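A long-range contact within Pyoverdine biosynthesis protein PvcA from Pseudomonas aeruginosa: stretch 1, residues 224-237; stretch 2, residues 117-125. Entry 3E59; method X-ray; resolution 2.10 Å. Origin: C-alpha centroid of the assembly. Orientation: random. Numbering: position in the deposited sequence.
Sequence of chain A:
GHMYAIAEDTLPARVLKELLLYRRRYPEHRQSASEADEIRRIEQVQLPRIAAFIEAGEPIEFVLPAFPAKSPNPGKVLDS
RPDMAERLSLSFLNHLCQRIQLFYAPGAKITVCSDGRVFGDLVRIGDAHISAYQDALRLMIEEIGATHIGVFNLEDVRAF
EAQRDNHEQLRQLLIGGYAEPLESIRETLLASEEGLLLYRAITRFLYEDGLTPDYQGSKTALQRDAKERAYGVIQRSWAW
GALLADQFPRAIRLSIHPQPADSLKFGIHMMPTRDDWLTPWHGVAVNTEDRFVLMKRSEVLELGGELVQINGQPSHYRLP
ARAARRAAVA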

ATOM      1  N   ARG A 224      -2.815  -4.504  23.412  1.00 36.23           N
ATOM      2  CA  ARG A 224      -1.947  -5.659  23.614  1.00 37.17           C
ATOM      3  C   ARG A 224      -2.168  -6.728  22.555  1.00 37.05           C
ATOM      4  O   ARG A 224      -1.211  -7.316  22.050  1.00 37.32           O
ATOM      5  CB  ARG A 224      -2.126  -6.238  25.025  1.00 39.55           C
ATOM      6  N   ASP A 225      -3.428  -6.974  22.215  1.00 38.03           N
ATOM      7  CA  ASP A 225      -3.759  -7.827  21.073  1.00 39.30           C
ATOM      8  C   ASP A 225      -3.117  -7.337  19.765  1.00 36.70           C
ATOM      9  O   ASP A 225      -2.498  -8.124  19.034  1.00 39.08           O
ATOM     10  CB  ASP A 225      -5.276  -7.934  20.907  1.00 43.08           C
ATOM     11  CG  ASP A 225      -5.670  -8.874  19.789  1.00 45.79           C
ATOM     12  OD1 ASP A 225      -5.387 -10.085  19.905  1.00 47.61           O
ATOM     13  OD2 ASP A 225      -6.251  -8.396  18.794  1.00 48.38           O
ATOM     14  N   ALA A 226      -3.256  -6.044  19.478  1.00 33.27           N
ATOM     15  CA  ALA A 226      -2.696  -5.449  18.253  1.00 33.64           C
ATOM     16  C   ALA A 226      -1.182  -5.588  18.191  1.00 34.14           C
ATOM     17  O   ALA A 226      -0.613  -5.861  17.128  1.00 34.67           O
ATOM     18  CB  ALA A 226      -3.096  -3.972  18.133  1.00 29.91           C
ATOM     19  N   LYS A 227      -0.531  -5.397  19.335  1.00 35.62           N
ATOM     20  CA  LYS A 227       0.926  -5.516  19.419  1.00 36.21           C
ATOM     21  C   LYS A 227       1.400  -6.921  19.032  1.00 39.37           C
ATOM     22  O   LYS A 227       2.414  -7.069  18.336  1.00 37.76           O
ATOM     23  CB  LYS A 227       1.399  -5.187  20.828  1.00 38.75           C
ATOM     24  CG  LYS A 227       1.401  -3.712  21.183  1.00 39.23           C
ATOM     25  CD  LYS A 227       1.932  -3.524  22.587  1.00 40.70           C
ATOM     26  CE  LYS A 227       3.429  -3.307  22.586  1.00 41.60           C
ATOM     27  NZ  LYS A 227       3.778  -1.991  21.957  1.00 41.59           N
ATOM     28  N   GLU A 228       0.669  -7.944  19.487  1.00 36.88           N
ATOM     29  CA  GLU A 228       1.016  -9.319  19.156  1.00 37.95           C
ATOM     30  C   GLU A 228       0.755  -9.632  17.690  1.00 38.91           C
ATOM     31  O   GLU A 228       1.613 -10.196  17.022  1.00 40.12           O
ATOM     32  CB  GLU A 228       0.311 -10.322  20.084  1.00 40.42           C
ATOM     33  N   ARG A 229      -0.405  -9.228  17.178  1.00 39.23           N
ATOM     34  CA  ARG A 229      -0.739  -9.467  15.775  1.00 39.85           C
ATOM     35  C   ARG A 229       0.107  -8.697  14.770  1.00 38.60           C
ATOM     36  O   ARG A 229       0.286  -9.165  13.645  1.00 42.96           O
ATOM     37  CB  ARG A 229      -2.238  -9.253  15.506  1.00 43.43           C
ATOM     38  CG  ARG A 229      -3.082 -10.428  15.994  1.00 46.01           C
ATOM     39  CD  ARG A 229      -4.537 -10.299  15.604  1.00 46.60           C
ATOM     40  NE  ARG A 229      -5.133  -9.143  16.243  1.00 47.63           N
ATOM     41  CZ  ARG A 229      -5.721  -8.140  15.601  1.00 48.69           C
ATOM     42  NH1 ARG A 229      -5.830  -8.151  14.281  1.00 47.50           N
ATOM     43  NH2 ARG A 229      -6.221  -7.130  16.295  1.00 50.31           N
ATOM     44  N   ALA A 230       0.648  -7.548  15.173  1.00 36.75           N
ATOM     45  CA  ALA A 230       1.511  -6.742  14.298  1.00 36.75           C
ATOM     46  C   ALA A 230       2.772  -7.482  13.829  1.00 37.28           C
ATOM     47  O   ALA A 230       3.199  -7.299  12.701  1.00 36.80           O
ATOM     48  CB  ALA A 230       1.871  -5.409  14.956  1.00 36.43           C
ATOM     49  N   TYR A 231       3.355  -8.324  14.689  1.00 37.26           N
ATOM     50  CA  TYR A 231       4.455  -9.207  14.264  1.00 38.20           C
ATOM     51  C   TYR A 231       4.059 -10.125  13.095  1.00 37.39           C
ATOM     52  O   TYR A 231       4.814 -10.285  12.131  1.00 36.67           O
ATOM     53  CB  TYR A 231       4.960 -10.057  15.434  1.00 37.95           C
ATOM     54  CG  TYR A 231       5.675  -9.264  16.510  1.00 39.28           C
ATOM     55  CD1 TYR A 231       6.896  -8.643  16.232  1.00 37.42           C
ATOM     56  CD2 TYR A 231       5.136  -9.132  17.801  1.00 34.87           C
ATOM     57  CE1 TYR A 231       7.569  -7.909  17.195  1.00 38.25           C
ATOM     58  CE2 TYR A 231       5.823  -8.393  18.787  1.00 36.24           C
ATOM     59  CZ  TYR A 231       7.037  -7.788  18.460  1.00 36.15           C
ATOM     60  OH  TYR A 231       7.755  -7.051  19.357  1.00 38.37           O
ATOM     61  N   GLY A 232       2.880 -10.742  13.202  1.00 38.88           N
ATOM     62  CA  GLY A 232       2.368 -11.640  12.159  1.00 36.52           C
ATOM     63  C   GLY A 232       2.125 -10.943  10.830  1.00 33.93           C
ATOM     64  O   GLY A 232       2.502 -11.452   9.771  1.00 37.38           O
ATOM     65  N   VAL A 233       1.499  -9.775  10.884  1.00 33.29           N
ATOM     66  CA  VAL A 233       1.229  -8.969   9.682  1.00 33.68           C
ATOM     67  C   VAL A 233       2.512  -8.577   8.940  1.00 35.72           C
ATOM     68  O   VAL A 233       2.601  -8.726   7.718  1.00 40.45           O
ATOM     69  CB  VAL A 233       0.373  -7.712  10.027  1.00 33.77           C
ATOM     70  CG1 VAL A 233       0.196  -6.788   8.813  1.00 34.07           C
ATOM     71  CG2 VAL A 233      -0.975  -8.130  10.555  1.00 34.13           C
ATOM     72  N   ILE A 234       3.502  -8.086   9.683  1.00 38.39           N
ATOM     73  CA  ILE A 234       4.828  -7.790   9.138  1.00 36.84           C
ATOM     74  C   ILE A 234       5.444  -9.053   8.525  1.00 39.60           C
ATOM     75  O   ILE A 234       5.995  -9.008   7.414  1.00 36.80           O
ATOM     76  CB  ILE A 234       5.772  -7.218  10.240  1.00 39.62           C
ATOM     77  CG1 ILE A 234       5.206  -5.930  10.868  1.00 40.21           C
ATOM     78  CG2 ILE A 234       7.167  -6.992   9.720  1.00 34.34           C
ATOM     79  CD1 ILE A 234       4.902  -4.851   9.875  1.00 46.73           C
ATOM     80  N   GLN A 235       5.344 -10.180   9.243  1.00 39.41           N
ATOM     81  CA  GLN A 235       5.875 -11.464   8.749  1.00 37.05           C
ATOM     82  C   GLN A 235       5.283 -11.793   7.377  1.00 37.56           C
ATOM     83  O   GLN A 235       6.019 -12.107   6.447  1.00 40.98           O
ATOM     84  CB  GLN A 235       5.589 -12.615   9.731  1.00 37.53           C
ATOM     85  CG  GLN A 235       6.159 -13.966   9.291  1.00 36.12           C
ATOM     86  CD  GLN A 235       5.511 -15.130  10.005  1.00 40.86           C
ATOM     87  OE1 GLN A 235       4.286 -15.189  10.137  1.00 41.14           O
ATOM     88  NE2 GLN A 235       6.332 -16.076  10.466  1.00 38.52           N
ATOM     89  N   ARG A 236       3.959 -11.713   7.259  1.00 37.50           N
ATOM     90  CA  ARG A 236       3.272 -11.939   5.982  1.00 37.52           C
ATOM     91  C   ARG A 236       3.641 -10.929   4.899  1.00 37.42           C
ATOM     92  O   ARG A 236       3.900 -11.319   3.753  1.00 39.17           O
ATOM     93  CB  ARG A 236       1.749 -11.963   6.156  1.00 40.19           C
ATOM     94  CG  ARG A 236       1.229 -13.018   7.115  1.00 43.16           C
ATOM     95  CD  ARG A 236       1.619 -14.438   6.711  1.00 44.73           C
ATOM     96  NE  ARG A 236       1.362 -15.350   7.821  1.00 47.50           N
ATOM     97  CZ  ARG A 236       0.175 -15.878   8.103  1.00 48.62           C
ATOM     98  NH1 ARG A 236      -0.889 -15.613   7.346  1.00 46.24           N
ATOM     99  NH2 ARG A 236       0.058 -16.676   9.155  1.00 51.02           N
ATOM    100  N   SER A 237       3.654  -9.643   5.248  1.00 36.96           N
ATOM    101  CA  SER A 237       4.022  -8.594   4.286  1.00 35.28           C
ATOM    102  C   SER A 237       5.430  -8.792   3.776  1.00 35.21           C
ATOM    103  O   SER A 237       5.687  -8.617   2.586  1.00 35.04           O
ATOM    104  CB  SER A 237       3.916  -7.195   4.903  1.00 33.57           C
ATOM    105  OG  SER A 237       2.619  -6.974   5.416  1.00 39.35           O
TER
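Stretch 2 (117-125) RVFGDLVRI

Two arginines of the 224-237 helix hold the backbone of stretch 2. Arg229 NH1 donates a hydrogen bond to Leu122 O at 2.7 Å, and the carbonyl lies at the edge of the guanidinium, near its plane. Arg236 NH1 donates to Val118 O at 3.2 Å, nearly straight at 163°.

A charged cluster forms around Asp225. Within the helix, its OD2 accepts from Arg229 NH2 at 2.8 Å and from Arg229 NE at 2.9 Å. Arg124 NH1 reaches the same oxygen, Asp225 OD2, at 3.4 Å, a salt bridge with a weak hydrogen bond. The guanidinium of Arg124 lies flat on that of Arg229, with centres 3.8 Å apart and planes at 13°. The shared carboxylate offsets the closeness of two like charges.

Stretch 2 runs against the direction of the helix. Val118 lies by Arg236 and Leu122 by Arg229, with CA to CA distances of 6.1 and 6.4 Å. A weakly bonded helix covers about 117-119. Gly120 then takes positive phi, and the chain goes on as loop or turn. Arg124 also has positive phi; its CA-to-CB bond points toward the helix.

Leu122 has the largest covered area. Its CD1 packs 3.5 Å from Gly232 C and lies over one face of the Arg236 guanidinium. Gly232 leaves room here: an ideal CB on it would be 2.8 Å from Leu122 CD2, a clash.

Val233 extends the apolar contact. Its CG1 is 3.8 Å from Phe119 CE2, and its CG2 is 3.9 Å from Val123 CG1. The CA-to-CB bond of Phe119 points away, but its ring comes back to the helix. Ser237 OG meets the ring edge, 3.4 Å from Phe119 CE2, while donating to Val233 O at 2.9 Å. Together the two stretches bury 570 Å².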

ATOM      1  N   ARG A 117      -4.926 -11.441   0.337  1.00 44.19           N
ATOM      2  CA  ARG A 117      -4.932 -12.860   0.601  1.00 43.71           C
ATOM      3  C   ARG A 117      -3.843 -13.299   1.577  1.00 43.59           C
ATOM      4  O   ARG A 117      -4.002 -14.327   2.217  1.00 45.49           O
ATOM      5  CB  ARG A 117      -4.826 -13.648  -0.711  1.00 45.81           C
ATOM      6  CG  ARG A 117      -5.230 -15.129  -0.606  1.00 45.35           C
ATOM      7  CD  ARG A 117      -6.739 -15.296  -0.475  1.00 45.26           C
ATOM      8  NE  ARG A 117      -7.433 -14.977  -1.720  1.00 45.58           N
ATOM      9  CZ  ARG A 117      -8.736 -14.732  -1.814  1.00 45.20           C
ATOM     10  NH1 ARG A 117      -9.502 -14.755  -0.733  1.00 42.90           N
ATOM     11  NH2 ARG A 117      -9.269 -14.449  -2.997  1.00 43.66           N
ATOM     12  N   VAL A 118      -2.757 -12.531   1.702  1.00 44.46           N
ATOM     13  CA  VAL A 118      -1.585 -12.976   2.487  1.00 46.61           C
ATOM     14  C   VAL A 118      -1.819 -13.053   4.010  1.00 47.59           C
ATOM     15  O   VAL A 118      -1.195 -13.879   4.693  1.00 46.96           O
ATOM     16  CB  VAL A 118      -0.245 -12.184   2.157  1.00 46.14           C
ATOM     17  CG1 VAL A 118      -0.091 -11.924   0.660  1.00 42.68           C
ATOM     18  CG2 VAL A 118      -0.126 -10.901   2.939  1.00 46.25           C
ATOM     19  N   PHE A 119      -2.729 -12.221   4.526  1.00 48.61           N
ATOM     20  CA  PHE A 119      -2.918 -12.070   5.982  1.00 51.49           C
ATOM     21  C   PHE A 119      -3.774 -13.154   6.653  1.00 55.78           C
ATOM     22  O   PHE A 119      -3.405 -13.706   7.706  1.00 55.03           O
ATOM     23  CB  PHE A 119      -3.455 -10.678   6.313  1.00 48.72           C
ATOM     24  CG  PHE A 119      -2.606  -9.559   5.753  1.00 48.96           C
ATOM     25  CD1 PHE A 119      -3.167  -8.585   4.930  1.00 46.10           C
ATOM     26  CD2 PHE A 119      -1.242  -9.487   6.041  1.00 49.25           C
ATOM     27  CE1 PHE A 119      -2.389  -7.550   4.407  1.00 47.12           C
ATOM     28  CE2 PHE A 119      -0.455  -8.455   5.510  1.00 48.63           C
ATOM     29  CZ  PHE A 119      -1.029  -7.492   4.693  1.00 46.61           C
ATOM     30  N   GLY A 120      -4.911 -13.456   6.034  1.00 57.99           N
ATOM     31  CA  GLY A 120      -5.845 -14.424   6.585  1.00 59.41           C
ATOM     32  C   GLY A 120      -6.523 -13.867   7.811  1.00 60.01           C
ATOM     33  O   GLY A 120      -7.051 -12.748   7.785  1.00 59.34           O
ATOM     34  N   ASP A 121      -6.476 -14.649   8.888  1.00 63.46           N
ATOM     35  CA  ASP A 121      -7.136 -14.310  10.149  1.00 64.69           C
ATOM     36  C   ASP A 121      -6.411 -13.229  10.942  1.00 62.94           C
ATOM     37  O   ASP A 121      -6.872 -12.849  12.027  1.00 65.98           O
ATOM     38  CB  ASP A 121      -7.351 -15.571  11.015  1.00 69.47           C
ATOM     39  CG  ASP A 121      -6.033 -16.206  11.497  1.00 72.98           C
ATOM     40  OD1 ASP A 121      -5.254 -15.535  12.217  1.00 74.28           O
ATOM     41  OD2 ASP A 121      -5.791 -17.396  11.177  1.00 73.87           O
ATOM     42  N   LEU A 122      -5.281 -12.743  10.422  1.00 57.51           N
ATOM     43  CA  LEU A 122      -4.477 -11.767  11.156  1.00 51.10           C
ATOM     44  C   LEU A 122      -5.114 -10.379  11.175  1.00 49.16           C
ATOM     45  O   LEU A 122      -5.064  -9.697  12.199  1.00 45.80           O
ATOM     46  CB  LEU A 122      -3.020 -11.718  10.661  1.00 49.07           C
ATOM     47  CG  LEU A 122      -2.042 -12.755  11.234  1.00 49.09           C
ATOM     48  CD1 LEU A 122      -0.787 -12.815  10.383  1.00 47.46           C
ATOM     49  CD2 LEU A 122      -1.677 -12.498  12.727  1.00 48.24           C
ATOM     50  N   VAL A 123      -5.711  -9.970  10.054  1.00 47.38           N
ATOM     51  CA  VAL A 123      -6.428  -8.686   9.985  1.00 46.35           C
ATOM     52  C   VAL A 123      -7.954  -8.856  10.076  1.00 47.34           C
ATOM     53  O   VAL A 123      -8.689  -7.875  10.240  1.00 47.62           O
ATOM     54  CB  VAL A 123      -5.984  -7.802   8.777  1.00 47.81           C
ATOM     55  CG1 VAL A 123      -4.469  -7.595   8.808  1.00 47.34           C
ATOM     56  CG2 VAL A 123      -6.406  -8.398   7.450  1.00 48.51           C
ATOM     57  N   ARG A 124      -8.407 -10.105   9.992  1.00 46.25           N
ATOM     58  CA  ARG A 124      -9.798 -10.479  10.258  1.00 49.27           C
ATOM     59  C   ARG A 124     -10.789  -9.972   9.206  1.00 48.34           C
ATOM     60  O   ARG A 124     -11.863  -9.452   9.513  1.00 49.05           O
ATOM     61  CB  ARG A 124     -10.209 -10.110  11.696  1.00 52.54           C
ATOM     62  CG  ARG A 124      -9.479 -10.953  12.759  1.00 54.70           C
ATOM     63  CD  ARG A 124      -9.291 -10.212  14.066  1.00 55.84           C
ATOM     64  NE  ARG A 124      -8.623 -11.052  15.062  1.00 58.85           N
ATOM     65  CZ  ARG A 124      -8.380 -10.689  16.321  1.00 58.91           C
ATOM     66  NH1 ARG A 124      -8.741  -9.487  16.756  1.00 59.83           N
ATOM     67  NH2 ARG A 124      -7.773 -11.530  17.148  1.00 58.68           N
ATOM     68  N   ILE A 125     -10.403 -10.149   7.952  1.00 45.87           N
ATOM     69  CA  ILE A 125     -11.283  -9.915   6.822  1.00 43.44           C
ATOM     70  C   ILE A 125     -11.405 -11.279   6.161  1.00 42.45           C
ATOM     71  O   ILE A 125     -10.392 -11.901   5.828  1.00 41.95           O
ATOM     72  CB  ILE A 125     -10.701  -8.838   5.866  1.00 43.25           C
ATOM     73  CG1 ILE A 125     -10.562  -7.496   6.600  1.00 42.85           C
ATOM     74  CG2 ILE A 125     -11.566  -8.668   4.611  1.00 40.35           C
ATOM     75  CD1 ILE A 125      -9.525  -6.558   5.999  1.00 42.69           C
TER